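Local coordinates for protein activated BY transcription factor SSRB (Salmonella enterica, PDB 2WNW) that belongs to glycosyl hydrolase family 30 and combines a TIM-barrel domain with a beta-sandwich domain, at residues A[296-306]-A[346-354]; A[50-60]-A[333-341]. All coordinates share one frame; numbering follows the deposited sequence.

Contact 1 of 2, residues A[296-306]-A[346-354]. With PO4 (phosphate ion), chain D.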
# COMPACT_ATOMS: atom_id res chain seq x y z
N CYS A 296 -21.82 -1.80 0.44
CA CYS A 296 -22.73 -2.55 -0.41
C CYS A 296 -22.60 -2.03 -1.83
O CYS A 296 -21.92 -1.03 -2.08
CB CYS A 296 -24.19 -2.40 0.06
SG CYS A 296 -24.94 -0.77 -0.22
N VAL A 297 -23.23 -2.73 -2.77
CA VAL A 297 -23.21 -2.34 -4.17
C VAL A 297 -24.66 -2.21 -4.63
O VAL A 297 -25.55 -2.84 -4.05
CB VAL A 297 -22.48 -3.39 -5.05
CG1 VAL A 297 -21.01 -3.47 -4.65
CG2 VAL A 297 -23.14 -4.75 -4.90
N PRO A 298 -24.91 -1.40 -5.65
CA PRO A 298 -26.28 -1.23 -6.14
C PRO A 298 -26.76 -2.40 -6.99
O PRO A 298 -25.97 -3.27 -7.37
CB PRO A 298 -26.19 0.06 -6.96
CG PRO A 298 -24.81 -0.04 -7.55
CD PRO A 298 -23.98 -0.50 -6.36
N MET A 299 -28.06 -2.43 -7.27
CA MET A 299 -28.63 -3.48 -8.10
C MET A 299 -28.32 -3.06 -9.53
O MET A 299 -28.60 -1.93 -9.93
CB MET A 299 -30.15 -3.57 -7.91
CG MET A 299 -30.60 -4.21 -6.61
SD MET A 299 -30.15 -5.95 -6.52
CE MET A 299 -31.32 -6.67 -7.71
N GLU A 300 -27.71 -3.96 -10.30
CA GLU A 300 -27.35 -3.68 -11.68
C GLU A 300 -27.64 -4.92 -12.51
O GLU A 300 -27.33 -6.03 -12.11
CB GLU A 300 -25.87 -3.28 -11.75
CG GLU A 300 -25.57 -2.04 -10.93
CD GLU A 300 -24.10 -1.67 -10.91
OE1 GLU A 300 -23.30 -2.45 -10.35
OE2 GLU A 300 -23.74 -0.61 -11.45
N SER A 301 -28.23 -4.72 -13.69
CA SER A 301 -28.62 -5.84 -14.53
C SER A 301 -27.75 -6.16 -15.74
O SER A 301 -28.01 -7.16 -16.42
CB SER A 301 -30.06 -5.62 -15.00
OG SER A 301 -30.17 -4.38 -15.67
N ASP A 302 -26.75 -5.34 -16.02
CA ASP A 302 -25.90 -5.60 -17.18
C ASP A 302 -25.02 -6.84 -17.00
O ASP A 302 -24.82 -7.33 -15.89
CB ASP A 302 -25.05 -4.37 -17.49
CG ASP A 302 -24.13 -4.01 -16.36
OD1 ASP A 302 -24.61 -3.59 -15.29
OD2 ASP A 302 -22.91 -4.16 -16.55
N ALA A 303 -24.49 -7.34 -18.11
CA ALA A 303 -23.66 -8.54 -18.12
C ALA A 303 -22.52 -8.57 -17.11
O ALA A 303 -22.30 -9.58 -16.45
CB ALA A 303 -23.11 -8.78 -19.54
N GLY A 304 -21.78 -7.47 -16.99
CA GLY A 304 -20.66 -7.44 -16.07
C GLY A 304 -20.94 -7.08 -14.62
O GLY A 304 -20.01 -7.00 -13.83
N SER A 305 -22.20 -6.88 -14.26
CA SER A 305 -22.53 -6.50 -12.89
C SER A 305 -21.99 -7.43 -11.80
O SER A 305 -21.36 -6.97 -10.85
CB SER A 305 -24.05 -6.35 -12.73
OG SER A 305 -24.73 -7.53 -13.09
N GLN A 306 -22.22 -8.74 -11.92
CA GLN A 306 -21.73 -9.66 -10.90
C GLN A 306 -20.21 -9.63 -10.75
O GLN A 306 -19.70 -9.67 -9.62
CB GLN A 306 -22.21 -11.08 -11.18
CG GLN A 306 -23.69 -11.29 -10.88
CD GLN A 306 -24.06 -10.80 -9.48
OE1 GLN A 306 -24.89 -9.90 -9.32
NE2 GLN A 306 -23.44 -11.40 -8.47
N ASN A 346 -34.03 3.38 -1.93
CA ASN A 346 -32.59 3.19 -2.11
C ASN A 346 -32.26 1.70 -2.17
O ASN A 346 -31.60 1.16 -1.28
CB ASN A 346 -31.84 3.86 -0.96
CG ASN A 346 -30.34 3.70 -1.07
OD1 ASN A 346 -29.77 3.85 -2.15
ND2 ASN A 346 -29.68 3.39 0.05
N LEU A 347 -32.73 1.04 -3.22
CA LEU A 347 -32.52 -0.40 -3.41
C LEU A 347 -31.05 -0.74 -3.63
O LEU A 347 -30.34 -0.05 -4.36
CB LEU A 347 -33.36 -0.89 -4.60
CG LEU A 347 -34.85 -0.55 -4.55
CD1 LEU A 347 -35.53 -1.00 -5.84
CD2 LEU A 347 -35.49 -1.23 -3.35
N CYS A 348 -30.61 -1.83 -3.01
CA CYS A 348 -29.22 -2.28 -3.11
C CYS A 348 -29.15 -3.79 -3.19
O CYS A 348 -30.10 -4.49 -2.85
CB CYS A 348 -28.41 -1.84 -1.89
SG CYS A 348 -28.30 -0.06 -1.57
N GLU A 349 -28.01 -4.31 -3.64
CA GLU A 349 -27.83 -5.75 -3.69
C GLU A 349 -27.37 -6.21 -2.30
O GLU A 349 -26.83 -5.42 -1.53
CB GLU A 349 -26.77 -6.12 -4.73
CG GLU A 349 -26.67 -7.61 -5.01
CD GLU A 349 -25.52 -7.95 -5.95
OE1 GLU A 349 -24.36 -7.98 -5.49
OE2 GLU A 349 -25.78 -8.17 -7.15
N ALA A 350 -27.62 -7.48 -1.98
CA ALA A 350 -27.17 -8.08 -0.72
C ALA A 350 -26.58 -9.41 -1.17
O ALA A 350 -27.03 -9.98 -2.17
CB ALA A 350 -28.36 -8.30 0.23
N PRO A 351 -25.56 -9.92 -0.47
CA PRO A 351 -24.96 -11.20 -0.87
C PRO A 351 -25.96 -12.32 -1.08
O PRO A 351 -25.74 -13.22 -1.90
CB PRO A 351 -23.96 -11.48 0.25
CG PRO A 351 -23.51 -10.09 0.63
CD PRO A 351 -24.84 -9.34 0.68
N ILE A 352 -27.06 -12.28 -0.33
CA ILE A 352 -28.10 -13.28 -0.49
C ILE A 352 -29.42 -12.54 -0.66
O ILE A 352 -29.72 -11.60 0.08
CB ILE A 352 -28.21 -14.23 0.73
CG1 ILE A 352 -26.94 -15.09 0.83
CG2 ILE A 352 -29.43 -15.14 0.59
CD1 ILE A 352 -27.00 -16.15 1.92
N GLN A 353 -30.19 -12.95 -1.66
CA GLN A 353 -31.48 -12.34 -1.91
C GLN A 353 -32.53 -13.44 -1.96
O GLN A 353 -32.23 -14.58 -2.32
CB GLN A 353 -31.44 -11.53 -3.21
CG GLN A 353 -30.69 -10.21 -3.03
CD GLN A 353 -30.59 -9.40 -4.31
OE1 GLN A 353 -29.76 -9.69 -5.18
NE2 GLN A 353 -31.44 -8.39 -4.44
N TYR A 354 -33.75 -13.10 -1.58
CA TYR A 354 -34.82 -14.08 -1.52
C TYR A 354 -36.10 -13.70 -2.25
O TYR A 354 -36.59 -12.57 -2.12
CB TYR A 354 -35.12 -14.40 -0.05
CG TYR A 354 -36.29 -15.32 0.17
CD1 TYR A 354 -37.51 -14.82 0.62
CD2 TYR A 354 -36.17 -16.69 -0.06
CE1 TYR A 354 -38.59 -15.67 0.83
CE2 TYR A 354 -37.25 -17.55 0.16
CZ TYR A 354 -38.46 -17.03 0.60
OH TYR A 354 -39.53 -17.86 0.82
P PO4 D . -20.49 -4.39 -18.31
O1 PO4 D . -21.84 -4.76 -18.77
O2 PO4 D . -19.50 -5.34 -18.84
O3 PO4 D . -20.17 -3.01 -18.77
O4 PO4 D . -20.45 -4.42 -16.85
O HOH W 1 -23.96 -5.35 -1.66
O HOH W 2 -27.09 -6.53 -9.19
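Glu349 N gives the direct backbone bond to Val297 O, 2.9 Å long and nearly straight, with an N-H...O angle of 161°; it arrives in the carbonyl plane. A water widens this link by accepting from Val297 N and donating to Glu349 O, which ties both polar groups of each residue's backbone to its neighbour across the contact. The two side chains run side by side in the same direction. In Glu349, CG stands opposite the backbone N (chi1 -171°) and the chain stays extended, so the carboxylate is carried past the valine methyl, with Val297 CG2 3.5 Å from Glu349 OE1. A second water accepts from Glu300 N and donates to Glu349 OE2 at 2.9 Å, joining the carboxylate to the backbone further along 296-306.

Met299 folds back over the other segment through bends at chi2 and chi3. Its SD lies 3.7 Å from Glu349 CA and takes a weak bond of 3.5 Å from Gln353 NE2, an amide whose main partner is Asn336 O. Cys296 SG meets Cys348 SG at 3.7 Å, an apolar contact far too long for a disulfide. At the far end of the loop, Glu300 and Asp302 form salt bridges with Arg308, in the helix that follows.

Both segments come from connections that leave the carboxyl ends of barrel strands: 296-306 leads from strand 289-294 into helix 305-322, while the segment 346-354 lies between strand 327-330 and helix 365-374. The arrangement is a packing of the seventh and eighth beta-alpha loops of a TIM barrel.

Contact 2 of 2, residues A[50-60]-A[333-341]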
# COMPACT_ATOMS: atom_id res chain seq x y z
N GLY A 50 -22.25 -9.52 8.62
CA GLY A 50 -23.14 -8.67 7.85
C GLY A 50 -24.12 -7.96 8.77
O GLY A 50 -24.03 -8.09 10.00
N SER A 51 -25.07 -7.24 8.19
CA SER A 51 -26.01 -6.48 9.01
C SER A 51 -27.45 -6.95 9.06
O SER A 51 -28.02 -7.40 8.06
CB SER A 51 -26.00 -5.02 8.57
OG SER A 51 -24.67 -4.51 8.52
N PHE A 52 -28.03 -6.83 10.25
CA PHE A 52 -29.42 -7.17 10.49
C PHE A 52 -30.17 -5.84 10.42
O PHE A 52 -29.87 -4.92 11.18
CB PHE A 52 -29.62 -7.74 11.90
CG PHE A 52 -28.84 -8.99 12.18
CD1 PHE A 52 -27.81 -8.98 13.12
CD2 PHE A 52 -29.16 -10.19 11.55
CE1 PHE A 52 -27.11 -10.15 13.43
CE2 PHE A 52 -28.47 -11.36 11.86
CZ PHE A 52 -27.45 -11.34 12.80
N THR A 53 -31.13 -5.73 9.51
CA THR A 53 -31.94 -4.52 9.39
C THR A 53 -33.39 -4.96 9.38
O THR A 53 -33.68 -6.14 9.20
CB THR A 53 -31.67 -3.77 8.06
OG1 THR A 53 -31.91 -4.65 6.96
CG2 THR A 53 -30.23 -3.26 8.01
N GLU A 54 -34.32 -4.03 9.60
CA GLU A 54 -35.73 -4.39 9.58
C GLU A 54 -36.04 -5.00 8.21
O GLU A 54 -36.81 -5.96 8.12
CB GLU A 54 -36.62 -3.17 9.82
CG GLU A 54 -38.08 -3.42 9.43
CD GLU A 54 -39.04 -2.43 10.05
OE1 GLU A 54 -39.49 -2.68 11.20
OE2 GLU A 54 -39.35 -1.41 9.40
N GLY A 55 -35.42 -4.46 7.17
CA GLY A 55 -35.65 -4.98 5.83
C GLY A 55 -35.24 -6.44 5.74
O GLY A 55 -36.01 -7.28 5.26
N ALA A 56 -34.03 -6.75 6.18
CA ALA A 56 -33.54 -8.13 6.15
C ALA A 56 -34.43 -9.02 7.02
O ALA A 56 -34.72 -10.16 6.66
CB ALA A 56 -32.09 -8.19 6.64
N GLY A 57 -34.87 -8.48 8.16
CA GLY A 57 -35.71 -9.23 9.07
C GLY A 57 -37.06 -9.58 8.47
O GLY A 57 -37.54 -10.70 8.60
N VAL A 58 -37.69 -8.60 7.82
CA VAL A 58 -38.99 -8.81 7.19
C VAL A 58 -38.87 -9.85 6.07
O VAL A 58 -39.76 -10.69 5.90
CB VAL A 58 -39.55 -7.48 6.63
CG1 VAL A 58 -40.72 -7.75 5.69
CG2 VAL A 58 -40.02 -6.60 7.80
N VAL A 59 -37.78 -9.79 5.32
CA VAL A 59 -37.56 -10.75 4.25
C VAL A 59 -37.34 -12.13 4.85
O VAL A 59 -37.87 -13.13 4.36
CB VAL A 59 -36.33 -10.35 3.40
CG1 VAL A 59 -36.02 -11.44 2.37
CG2 VAL A 59 -36.60 -9.03 2.70
N PHE A 60 -36.57 -12.19 5.93
CA PHE A 60 -36.30 -13.45 6.61
C PHE A 60 -37.60 -14.07 7.12
O PHE A 60 -37.84 -15.26 6.97
CB PHE A 60 -35.37 -13.22 7.81
CG PHE A 60 -35.21 -14.43 8.69
CD1 PHE A 60 -34.45 -15.52 8.27
CD2 PHE A 60 -35.82 -14.48 9.94
CE1 PHE A 60 -34.31 -16.64 9.08
CE2 PHE A 60 -35.68 -15.60 10.76
CZ PHE A 60 -34.92 -16.68 10.33
N LEU A 333 -27.55 -8.32 5.21
CA LEU A 333 -27.21 -9.73 5.01
C LEU A 333 -28.11 -10.32 3.93
O LEU A 333 -27.70 -11.19 3.16
CB LEU A 333 -27.49 -10.54 6.27
CG LEU A 333 -26.65 -10.45 7.53
CD1 LEU A 333 -27.45 -11.01 8.70
CD2 LEU A 333 -25.37 -11.23 7.33
N LEU A 334 -29.34 -9.83 3.91
CA LEU A 334 -30.37 -10.35 3.03
C LEU A 334 -31.36 -9.28 2.60
O LEU A 334 -31.67 -8.37 3.37
CB LEU A 334 -31.11 -11.45 3.78
CG LEU A 334 -32.48 -11.93 3.30
CD1 LEU A 334 -32.29 -12.85 2.11
CD2 LEU A 334 -33.20 -12.66 4.44
N LEU A 335 -31.87 -9.40 1.38
CA LEU A 335 -32.86 -8.46 0.85
C LEU A 335 -33.76 -9.22 -0.13
O LEU A 335 -33.45 -10.35 -0.50
CB LEU A 335 -32.18 -7.29 0.15
CG LEU A 335 -31.39 -6.32 1.04
CD1 LEU A 335 -30.73 -5.26 0.17
CD2 LEU A 335 -32.33 -5.66 2.04
N ASN A 336 -34.86 -8.61 -0.56
CA ASN A 336 -35.73 -9.30 -1.51
C ASN A 336 -35.14 -9.22 -2.91
O ASN A 336 -34.10 -8.60 -3.12
CB ASN A 336 -37.17 -8.75 -1.44
CG ASN A 336 -37.29 -7.29 -1.84
OD1 ASN A 336 -38.20 -6.59 -1.39
ND2 ASN A 336 -36.39 -6.83 -2.70
N SER A 337 -35.80 -9.86 -3.87
CA SER A 337 -35.33 -9.90 -5.25
C SER A 337 -34.96 -8.55 -5.86
O SER A 337 -34.03 -8.47 -6.65
CB SER A 337 -36.36 -10.59 -6.14
OG SER A 337 -36.63 -11.89 -5.67
N GLU A 338 -35.69 -7.50 -5.49
CA GLU A 338 -35.40 -6.19 -6.07
C GLU A 338 -34.42 -5.34 -5.27
O GLU A 338 -34.10 -4.22 -5.66
CB GLU A 338 -36.70 -5.41 -6.29
CG GLU A 338 -37.28 -4.75 -5.05
CD GLU A 338 -38.53 -3.94 -5.36
OE1 GLU A 338 -38.53 -3.20 -6.38
OE2 GLU A 338 -39.51 -4.02 -4.59
N GLY A 339 -33.94 -5.88 -4.14
CA GLY A 339 -32.99 -5.14 -3.32
C GLY A 339 -33.65 -4.28 -2.27
O GLY A 339 -33.09 -3.26 -1.84
N GLY A 340 -34.84 -4.68 -1.84
CA GLY A 340 -35.57 -3.94 -0.83
C GLY A 340 -35.96 -4.86 0.31
O GLY A 340 -35.48 -5.99 0.38
N PRO A 341 -36.86 -4.43 1.20
CA PRO A 341 -37.53 -3.12 1.20
C PRO A 341 -36.69 -1.97 1.74
O PRO A 341 -35.87 -2.15 2.64
CB PRO A 341 -38.76 -3.38 2.07
CG PRO A 341 -38.21 -4.31 3.11
CD PRO A 341 -37.36 -5.27 2.30
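Leu333 drives its forked end into the chain at Gly50-Phe52. One prong, CD2, lies 3.4 Å from Gly50 CA, where a glycine leaves room for it; the other, Leu333 CD1, meets the Phe52 ring obliquely, 3.3 Å from CE2. Beside the fork the two backbones are joined directly, Leu333 N donating to Ser51 O at 3.0 Å, in the carbonyl plane and on a lone pair.

These residues lie where the (beta/alpha)8 barrel closes: Gly50 and Ser51 end its first strand, and 333-341 follows its last, 327-330. Helix 54-60, capped by Thr53 OG1 accepting from Ala56 N, crosses strand 334-336 at 68°, with the axes 6.8 Å apart. Small residues on the helix permit so close an approach. Ala56 CB sits 3.3 Å from Leu334 O, a buried carbonyl with no hydrogen-bond partner in the model, to which Ala56 CA offers a CH...O contact.

Val59 is the main bump of the helix. With CG1 opposite the backbone N (chi1 174°), its two methyls go to different neighbours: Val59 CG1 presses on Leu334 CG at 3.7 Å, while CG2 sits in the corner formed by the Asn336 backbone and the proline ring, touching both, 3.9 Å from Pro341 CD. Leu334 in turn reaches along the helix to the foot of Phe60, where its CD2 touches CB, and Phe71 of helix 65-76 covers it from outside the two segments. Pro341, preceded by a cis peptide bond, turns its ring into the dip left by Gly55, with Pro341 CG 3.8 Å from Gly55 CA.

Overall arrangement
The two contacts have centres about 13 Å apart and meet in one small sheet, where strand 332-336 of contact 2 runs parallel to strand 352-355 of contact 1. Tyr354 N probably donates to Leu335 O across that pair. Both segments 333-341 and 346-354 belong to the chain between barrel strand 327-330 and helix 365-374, which therefore touches the first beta-alpha unit on one hand and the seventh loop on the other. Contact 2 is buried and mostly apolar, with a single direct hydrogen bond between its segments. Contact 1 is partly exposed and relies more on waters, a carboxylate and sulfur atoms.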